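Long-range contacts in hydrogenase maturation factor (Thermoanaerobacter tengcongensis, PDB 3VTH), which probably transfers a carbamoyl group from carbamoyl phosphate, with ATP, to the C-terminal cysteine of HypE during [NiFe]-hydrogenase maturation: residues S157-F161 and N359-V363; I337-E343 and I362-D367. Numbering follows the deposited sequence.

Contact 1. Residues S157-F161 and N359-V363; sequences SMKVF and NRDIV
This is a loop-to-loop junction between the zinc-finger part of HypF and its YrdC-like (Sua5/YciO/YrdC) domain. Residues 157-161, which precede the second Cys4 zinc site, make a compact turn: Ser157 to Lys159 have phi near -70° and psi between 1° and -18°, and Phe161 N bonds back to Met158 O at 3.0 Å. Residues 359-363 leave strand 354-358 largely extended from Arg360 to Ile362. The backbones come nearest at Ser157 and Asp361, whose CA atoms are 5.6 Å apart.

Two polar links fix this point. Ser157, chi1 p, donates from OG to Asp361 O at 2.7 Å, and one water joins Ser157 O (2.7 Å) to Asp361 N (3.0 Å), so both backbone polar atoms of Asp361 are engaged. Outside the two segments, Asn359 OD1 accepts from Ser192 N, just beyond zinc ligand Cys189.

The remaining contacts are van der Waals packing. Met158, m in all three chi angles, curls so that SD lies 4.0 Å from Arg360 CD, while Val363 CG2 sits 4.1 Å from Ser157 OG. Phe161, chi1 m, points its ring edge at Asn359, with CZ 3.4 Å from the backbone O of that residue.

Contact 2. Residues I337-E343 and I362-D367; sequences ICKDNEE and IVNRID
A largely polar contact within the YrdC-like domain joins the loop and first turn of helix 341-347 to the link between strands 354-358 and 370-374. Ile337-Cys338 and Arg365-Asp367 are extended (psi 129° to 164°); the chain turns at Lys339 (phi/psi -123/-18°). CA atoms pair Lys339 with Arg365 (5.8 Å) and Ile337 with Asp367 (7.2 Å). Arg365, chi1 p, donates from NH1 to Ile337 O (2.8 Å) and forms an NH1 salt bridge to Glu343 OE2 (3.6 Å); Lys339 CG lies over one guanidinium face, and Ile337 CG2 is 3.7 Å from Arg365 CD. Lys339, chi1 p, donates from NZ to Ile362 O (2.9 Å); NZ also salt-bridges Asp340 OD1 (2.7 Å). Glu343 OE1 accepts from Lys339 N (2.9 Å) and N-cap Asp340 N (3.2 Å). Waters connect Lys339 O with Ile362 N, and Ile337 N with Asp367 OD2. Asp367 belongs to a known magnesium site, its side chain about 4 Å from the bound ion. Ile337 packs on strands 226-229 and 325-329, Ile362 on 218-221.

How the contacts relate
From the N terminus, the chain first passes through 157-161 in the zinc-finger part, then builds much of the YrdC-like domain before 337-343 and finally 359-367. Contact 1 closes a loop of 197 intervening residues; contact 2 closes one of only 18, which runs through the rest of helix 341-347 and all of strand 354-358. The short loop starts inside the long one and ends just past it, because both finish on the same connection and share Ile362 and Val363. The centres of contact 1 and contact 2 lie about 12 Å apart. That connection thus ties the zinc-finger part, at its beginning, to the loop before helix 341-347 and the magnesium-nucleotide site, at its end.

Contact 1. Residues S157-F161 and N359-V363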
loop_
_atom_site.group_PDB
_atom_site.type_symbol
_atom_site.label_atom_id
_atom_site.label_comp_id
_atom_site.label_asym_id
_atom_site.label_seq_id
_atom_site.Cartn_x
_atom_site.Cartn_y
_atom_site.Cartn_z
ATOM N N SER A 157 4.456 -22.467 -7.041
ATOM C CA SER A 157 4.960 -22.754 -8.387
ATOM C C SER A 157 6.320 -23.476 -8.395
ATOM O O SER A 157 6.850 -23.783 -9.471
ATOM C CB SER A 157 4.934 -21.522 -9.296
ATOM O OG SER A 157 5.269 -20.365 -8.604
ATOM N N MET A 158 6.865 -23.763 -7.206
ATOM C CA MET A 158 8.014 -24.666 -7.095
ATOM C C MET A 158 7.618 -26.134 -7.299
ATOM O O MET A 158 8.475 -27.012 -7.308
ATOM C CB MET A 158 8.756 -24.488 -5.755
ATOM C CG MET A 158 9.572 -23.183 -5.646
ATOM S SD MET A 158 10.650 -22.813 -7.055
ATOM C CE MET A 158 11.961 -23.996 -6.765
ATOM N N LYS A 159 6.321 -26.389 -7.469
ATOM C CA LYS A 159 5.809 -27.745 -7.662
ATOM C C LYS A 159 6.297 -28.398 -8.955
ATOM O O LYS A 159 6.203 -29.610 -9.097
ATOM C CB LYS A 159 4.275 -27.772 -7.633
ATOM C CG LYS A 159 3.609 -27.187 -8.886
ATOM C CD LYS A 159 2.096 -27.074 -8.712
ATOM C CE LYS A 159 1.450 -26.450 -9.947
ATOM N NZ LYS A 159 -0.036 -26.458 -9.819
ATOM N N VAL A 160 6.786 -27.599 -9.904
ATOM C CA VAL A 160 7.343 -28.161 -11.142
ATOM C C VAL A 160 8.874 -28.139 -11.146
ATOM O O VAL A 160 9.507 -28.365 -12.180
ATOM C CB VAL A 160 6.761 -27.505 -12.419
ATOM C CG1 VAL A 160 5.270 -27.796 -12.531
ATOM C CG2 VAL A 160 7.051 -25.984 -12.461
ATOM N N PHE A 161 9.458 -27.864 -9.981
ATOM C CA PHE A 161 10.902 -27.927 -9.791
ATOM C C PHE A 161 11.267 -28.946 -8.707
ATOM O O PHE A 161 11.603 -28.558 -7.591
ATOM C CB PHE A 161 11.436 -26.550 -9.397
ATOM C CG PHE A 161 11.344 -25.524 -10.489
ATOM C CD1 PHE A 161 12.277 -25.514 -11.540
ATOM C CD2 PHE A 161 10.329 -24.563 -10.478
ATOM C CE1 PHE A 161 12.191 -24.571 -12.563
ATOM C CE2 PHE A 161 10.246 -23.606 -11.497
ATOM C CZ PHE A 161 11.182 -23.609 -12.536
ATOM N N ASN A 359 11.668 -18.866 -15.481
ATOM C CA ASN A 359 10.632 -19.878 -15.620
ATOM C C ASN A 359 9.954 -20.255 -14.307
ATOM O O ASN A 359 9.390 -21.325 -14.212
ATOM C CB ASN A 359 11.185 -21.124 -16.347
ATOM C CG ASN A 359 12.349 -21.762 -15.605
ATOM O OD1 ASN A 359 12.895 -21.186 -14.654
ATOM N ND2 ASN A 359 12.720 -22.957 -16.015
ATOM N N ARG A 360 9.997 -19.385 -13.294
ATOM C CA ARG A 360 9.195 -19.610 -12.080
ATOM C C ARG A 360 7.875 -18.857 -12.229
ATOM O O ARG A 360 7.860 -17.619 -12.248
ATOM C CB ARG A 360 9.935 -19.161 -10.798
ATOM C CG ARG A 360 9.152 -19.453 -9.481
ATOM C CD ARG A 360 9.913 -19.032 -8.204
ATOM N NE ARG A 360 10.295 -17.612 -8.232
ATOM C CZ ARG A 360 11.292 -17.086 -7.523
ATOM N NH1 ARG A 360 12.009 -17.848 -6.714
ATOM N NH2 ARG A 360 11.576 -15.791 -7.614
ATOM N N ASP A 361 6.771 -19.588 -12.338
ATOM C CA ASP A 361 5.445 -18.950 -12.475
ATOM C C ASP A 361 5.147 -17.955 -11.366
ATOM O O ASP A 361 5.430 -18.205 -10.193
ATOM C CB ASP A 361 4.324 -19.983 -12.509
ATOM C CG ASP A 361 4.287 -20.766 -13.807
ATOM O OD1 ASP A 361 3.394 -21.629 -13.923
ATOM O OD2 ASP A 361 5.131 -20.524 -14.717
ATOM N N ILE A 362 4.608 -16.802 -11.753
ATOM C CA ILE A 362 4.055 -15.860 -10.783
ATOM C C ILE A 362 2.574 -16.189 -10.755
ATOM O O ILE A 362 1.895 -16.093 -11.783
ATOM C CB ILE A 362 4.281 -14.382 -11.183
ATOM C CG1 ILE A 362 5.780 -14.053 -11.180
ATOM C CG2 ILE A 362 3.476 -13.414 -10.232
ATOM C CD1 ILE A 362 6.133 -12.681 -11.838
ATOM N N VAL A 363 2.092 -16.628 -9.594
ATOM C CA VAL A 363 0.692 -16.974 -9.435
ATOM C C VAL A 363 -0.152 -15.734 -9.173
ATOM O O VAL A 363 -1.211 -15.556 -9.775
ATOM C CB VAL A 363 0.487 -18.007 -8.278
ATOM C CG1 VAL A 363 -0.988 -18.342 -8.128
ATOM C CG2 VAL A 363 1.332 -19.293 -8.573
HETATM O O HOH W 1 6.612 -22.500 -11.814
#

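Contact 2. Residues I337-E343 and I362-D367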
loop_
_atom_site.group_PDB
_atom_site.type_symbol
_atom_site.label_atom_id
_atom_site.label_comp_id
_atom_site.label_asym_id
_atom_site.label_seq_id
_atom_site.Cartn_x
_atom_site.Cartn_y
_atom_site.Cartn_z
ATOM N N ILE A 337 0.118 -4.464 -14.110
ATOM C CA ILE A 337 1.466 -5.019 -14.274
ATOM C C ILE A 337 1.446 -6.425 -14.911
ATOM O O ILE A 337 0.640 -7.280 -14.521
ATOM C CB ILE A 337 2.214 -5.018 -12.893
ATOM C CG1 ILE A 337 3.692 -5.398 -13.037
ATOM C CG2 ILE A 337 1.482 -5.913 -11.817
ATOM C CD1 ILE A 337 4.483 -5.233 -11.690
ATOM N N CYS A 338 2.294 -6.641 -15.922
ATOM C CA CYS A 338 2.424 -7.946 -16.574
ATOM C C CYS A 338 3.017 -8.948 -15.601
ATOM O O CYS A 338 3.918 -8.604 -14.848
ATOM C CB CYS A 338 3.357 -7.866 -17.787
ATOM S SG CYS A 338 2.674 -6.967 -19.169
ATOM N N LYS A 339 2.538 -10.183 -15.637
ATOM C CA LYS A 339 3.074 -11.217 -14.744
ATOM C C LYS A 339 3.629 -12.458 -15.451
ATOM O O LYS A 339 4.388 -13.218 -14.851
ATOM C CB LYS A 339 2.033 -11.631 -13.698
ATOM C CG LYS A 339 0.925 -12.540 -14.207
ATOM C CD LYS A 339 0.274 -13.247 -13.017
ATOM C CE LYS A 339 -0.707 -14.314 -13.447
ATOM N NZ LYS A 339 0.041 -15.494 -13.956
ATOM N N ASP A 340 3.276 -12.670 -16.710
ATOM C CA ASP A 340 3.701 -13.844 -17.480
ATOM C C ASP A 340 4.723 -13.467 -18.559
ATOM O O ASP A 340 4.614 -12.379 -19.143
ATOM C CB ASP A 340 2.480 -14.469 -18.159
ATOM C CG ASP A 340 1.477 -15.027 -17.169
ATOM O OD1 ASP A 340 1.858 -15.302 -16.008
ATOM O OD2 ASP A 340 0.300 -15.205 -17.561
ATOM N N ASN A 341 5.669 -14.361 -18.849
ATOM C CA ASN A 341 6.651 -14.122 -19.910
ATOM C C ASN A 341 5.995 -13.741 -21.240
ATOM O O ASN A 341 6.348 -12.708 -21.852
ATOM C CB ASN A 341 7.572 -15.336 -20.080
ATOM C CG ASN A 341 8.439 -15.598 -18.851
ATOM O OD1 ASN A 341 8.891 -14.671 -18.187
ATOM N ND2 ASN A 341 8.679 -16.866 -18.554
ATOM N N GLU A 342 5.032 -14.553 -21.682
ATOM C CA GLU A 342 4.378 -14.324 -22.974
ATOM C C GLU A 342 3.681 -12.967 -23.032
ATOM O O GLU A 342 3.757 -12.273 -24.040
ATOM C CB GLU A 342 3.358 -15.412 -23.279
ATOM C CG GLU A 342 3.962 -16.703 -23.730
ATOM C CD GLU A 342 3.008 -17.876 -23.562
ATOM O OE1 GLU A 342 2.822 -18.330 -22.414
ATOM O OE2 GLU A 342 2.462 -18.350 -24.579
ATOM N N GLU A 343 2.996 -12.628 -21.938
ATOM C CA GLU A 343 2.269 -11.374 -21.770
ATOM C C GLU A 343 3.228 -10.192 -21.895
ATOM O O GLU A 343 2.959 -9.234 -22.638
ATOM C CB GLU A 343 1.576 -11.382 -20.390
ATOM C CG GLU A 343 0.853 -10.108 -19.992
ATOM C CD GLU A 343 0.260 -10.148 -18.568
ATOM O OE1 GLU A 343 0.707 -10.953 -17.696
ATOM O OE2 GLU A 343 -0.657 -9.332 -18.326
ATOM N N ILE A 362 4.608 -16.802 -11.753
ATOM C CA ILE A 362 4.055 -15.860 -10.783
ATOM C C ILE A 362 2.574 -16.189 -10.755
ATOM O O ILE A 362 1.895 -16.093 -11.783
ATOM C CB ILE A 362 4.281 -14.382 -11.183
ATOM C CG1 ILE A 362 5.780 -14.053 -11.180
ATOM C CG2 ILE A 362 3.476 -13.414 -10.232
ATOM C CD1 ILE A 362 6.133 -12.681 -11.838
ATOM N N VAL A 363 2.092 -16.628 -9.594
ATOM C CA VAL A 363 0.692 -16.974 -9.435
ATOM C C VAL A 363 -0.152 -15.734 -9.173
ATOM O O VAL A 363 -1.211 -15.556 -9.775
ATOM C CB VAL A 363 0.487 -18.007 -8.278
ATOM C CG1 VAL A 363 -0.988 -18.342 -8.128
ATOM C CG2 VAL A 363 1.332 -19.293 -8.573
ATOM N N ASN A 364 0.326 -14.891 -8.263
ATOM C CA ASN A 364 -0.396 -13.707 -7.851
ATOM C C ASN A 364 0.472 -12.484 -8.088
ATOM O O ASN A 364 1.436 -12.253 -7.360
ATOM C CB ASN A 364 -0.783 -13.822 -6.361
ATOM C CG ASN A 364 -1.563 -15.109 -6.058
ATOM O OD1 ASN A 364 -1.105 -15.967 -5.286
ATOM N ND2 ASN A 364 -2.721 -15.263 -6.691
ATOM N N ARG A 365 0.147 -11.694 -9.104
ATOM C CA ARG A 365 0.971 -10.511 -9.380
ATOM C C ARG A 365 0.731 -9.494 -8.266
ATOM O O ARG A 365 -0.329 -9.516 -7.621
ATOM C CB ARG A 365 0.626 -9.920 -10.754
ATOM C CG ARG A 365 -0.538 -8.925 -10.728
ATOM C CD ARG A 365 -0.985 -8.658 -12.126
ATOM N NE ARG A 365 -1.781 -9.759 -12.662
ATOM C CZ ARG A 365 -1.970 -9.966 -13.957
ATOM N NH1 ARG A 365 -1.399 -9.158 -14.854
ATOM N NH2 ARG A 365 -2.702 -10.993 -14.361
ATOM N N ILE A 366 1.714 -8.617 -8.021
ATOM C CA ILE A 366 1.609 -7.629 -6.951
ATOM C C ILE A 366 2.617 -6.501 -7.170
ATOM O O ILE A 366 3.787 -6.748 -7.413
ATOM C CB ILE A 366 1.774 -8.293 -5.528
ATOM C CG1 ILE A 366 1.596 -7.277 -4.396
ATOM C CG2 ILE A 366 3.123 -9.042 -5.400
ATOM C CD1 ILE A 366 1.260 -7.935 -2.996
ATOM N N ASP A 367 2.148 -5.259 -7.115
ATOM C CA ASP A 367 3.032 -4.110 -7.310
ATOM C C ASP A 367 3.965 -3.858 -6.132
ATOM O O ASP A 367 3.725 -4.345 -5.033
ATOM C CB ASP A 367 2.181 -2.859 -7.559
ATOM C CG ASP A 367 1.661 -2.800 -8.976
ATOM O OD1 ASP A 367 2.482 -2.657 -9.907
ATOM O OD2 ASP A 367 0.434 -2.930 -9.161
HETATM O O HOH W 2 -0.517 -2.906 -11.957
HETATM O O HOH W 3 4.526 -15.878 -14.487
#